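Local coordinates for uncharacterized protein DUF1285 (Shewanella baltica, PDB 2RA9) that is of unknown function but belongs to the DUF1285 family and may take part in signal transduction, at residues 133-136 with 137-141. Residues are numbered along the deposited sequence; the frame is centred on the assembly and turned at random. Where two conformers were deposited one is given.
With NA (sodium ion), chain B; EDO (1,2-ethanediol), chain D; EDO (1,2-ethanediol), chain H.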
# COMPACT_ATOMS: atom_id res chain seq x y z
N ALA A 133 -10.48 9.52 -3.41
CA ALA A 133 -10.45 10.41 -4.57
C ALA A 133 -10.16 9.71 -5.88
O ALA A 133 -10.40 10.30 -6.95
CB ALA A 133 -9.45 11.58 -4.36
N CYS A 134 -9.66 8.44 -5.86
CA CYS A 134 -9.42 7.73 -7.11
C CYS A 134 -10.42 6.59 -7.34
O CYS A 134 -10.33 5.89 -8.37
CB CYS A 134 -7.97 7.26 -7.18
SG CYS A 134 -7.52 5.89 -6.16
N TYR A 135 -11.36 6.42 -6.42
CA TYR A 135 -12.26 5.26 -6.47
C TYR A 135 -13.08 5.22 -7.74
O TYR A 135 -13.10 4.19 -8.42
CB TYR A 135 -13.18 5.24 -5.25
CG TYR A 135 -14.11 4.05 -5.22
CD1 TYR A 135 -13.61 2.78 -4.99
CD2 TYR A 135 -15.47 4.18 -5.46
CE1 TYR A 135 -14.43 1.68 -4.94
CE2 TYR A 135 -16.31 3.07 -5.43
CZ TYR A 135 -15.78 1.82 -5.16
OH TYR A 135 -16.55 0.68 -5.09
N TYR A 136 -13.80 6.29 -8.03
CA TYR A 136 -14.63 6.30 -9.23
C TYR A 136 -13.81 6.13 -10.48
O TYR A 136 -14.22 5.43 -11.38
CB TYR A 136 -15.48 7.59 -9.32
CG TYR A 136 -16.53 7.76 -8.23
CD1 TYR A 136 -17.37 6.73 -7.84
CD2 TYR A 136 -16.70 8.99 -7.60
CE1 TYR A 136 -18.31 6.91 -6.82
CE2 TYR A 136 -17.62 9.16 -6.57
CZ TYR A 136 -18.46 8.13 -6.20
OH TYR A 136 -19.38 8.31 -5.16
N ASN A 137 -12.64 6.77 -10.54
CA ASN A 137 -11.78 6.59 -11.70
C ASN A 137 -11.35 5.11 -11.86
O ASN A 137 -11.24 4.59 -12.99
CB ASN A 137 -10.55 7.51 -11.61
CG ASN A 137 -10.88 8.98 -11.78
OD1 ASN A 137 -11.85 9.36 -12.46
ND2 ASN A 137 -10.03 9.83 -11.17
N PHE A 138 -11.13 4.42 -10.75
CA PHE A 138 -10.75 3.01 -10.77
C PHE A 138 -11.91 2.19 -11.35
O PHE A 138 -11.71 1.31 -12.20
CB PHE A 138 -10.40 2.52 -9.32
CG PHE A 138 -10.10 1.07 -9.24
CD1 PHE A 138 -8.85 0.58 -9.61
CD2 PHE A 138 -11.05 0.17 -8.82
CE1 PHE A 138 -8.56 -0.78 -9.55
CE2 PHE A 138 -10.78 -1.19 -8.79
CZ PHE A 138 -9.53 -1.66 -9.14
N VAL A 139 -13.12 2.46 -10.88
CA VAL A 139 -14.28 1.71 -11.40
C VAL A 139 -14.38 1.92 -12.92
O VAL A 139 -14.61 0.97 -13.69
CB VAL A 139 -15.59 2.05 -10.66
CG1 VAL A 139 -16.76 1.25 -11.26
CG2 VAL A 139 -15.50 1.76 -9.18
N ASN A 140 -14.23 3.16 -13.35
CA ASN A 140 -14.25 3.51 -14.77
C ASN A 140 -13.15 2.83 -15.56
O ASN A 140 -13.30 2.62 -16.77
CB ASN A 140 -14.06 5.01 -14.97
CG ASN A 140 -15.22 5.88 -14.45
OD1 ASN A 140 -16.35 5.43 -14.21
ND2 ASN A 140 -14.92 7.15 -14.29
N GLU A 141 -12.03 2.53 -14.92
CA GLU A 141 -10.85 1.95 -15.61
C GLU A 141 -11.04 0.50 -16.05
O GLU A 141 -10.34 0.02 -16.94
CB GLU A 141 -9.62 1.99 -14.68
CG GLU A 141 -8.30 1.59 -15.32
CD GLU A 141 -7.93 2.48 -16.50
OE1 GLU A 141 -8.12 3.70 -16.41
OE2 GLU A 141 -7.47 1.97 -17.54
NA NA B . -14.32 0.68 -18.04
C1 EDO D . -6.45 8.46 -10.17
O1 EDO D . -7.71 9.01 -9.81
C2 EDO D . -6.39 8.24 -11.67
O2 EDO D . -6.10 9.47 -12.33
C1 EDO H . -18.62 2.12 -14.88
O1 EDO H . -17.59 3.00 -15.37
C2 EDO H . -19.27 1.37 -16.02
O2 EDO H . -18.30 0.92 -16.98
O HOH W 1 -12.22 9.08 -8.83
O HOH W 2 -15.78 0.44 -16.13
O HOH W 3 -15.80 2.42 -18.80
O HOH W 4 -12.84 1.67 -19.60
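Y135 and V139, one helical turn apart, meet through a CH-pi contact: the CG2 methyl of V139 sits over one face of the Y135 ring, 4.2 Å from its centroid and 18° off the normal, displaced toward the rim on the CZ side. With CG of Y135 turned anti to its backbone N (chi1 -178°), the ring swings toward the next turn, which brings its face under that methyl.

Beneath the side chains runs the i to i+4 ladder that defines an alpha-helix. F138 N donates to C134 O at 2.9 Å and V139 N to Y135 O at 3.0 Å; N140 N reaches Y136 O with the straightest N-H, at 169°. One step earlier, where the chain enters helix 135-141, a water bridges the two groups in place of a direct bond, accepting from N137 N and donating to A133 O.

This short helix follows strand 127-130 of the second of two six-stranded mixed sheets that share the strand order 3-2-1-6-5-4, in keeping with a fold built from repeated motifs. F138 is buried, packing on F84, L120, I108 and M111, while Y135 touches V118 and E141 forms a salt bridge with R86.

The two asparagine side chains each meet a diol, probably from the crystallisation liquor, and a backbone carbonyl binds a metal. N137 ND2 gives a nearly linear hydrogen bond, 2.8 Å long, to O1 of a 1,2-ethanediol that also lies against CB of C134. A second diol donates from its O1 to N140 OD1. At the far end of the contact the sodium ion is bound by N140 O at 2.5 Å, by F142 O and by three waters, one of which also donates to V139 O.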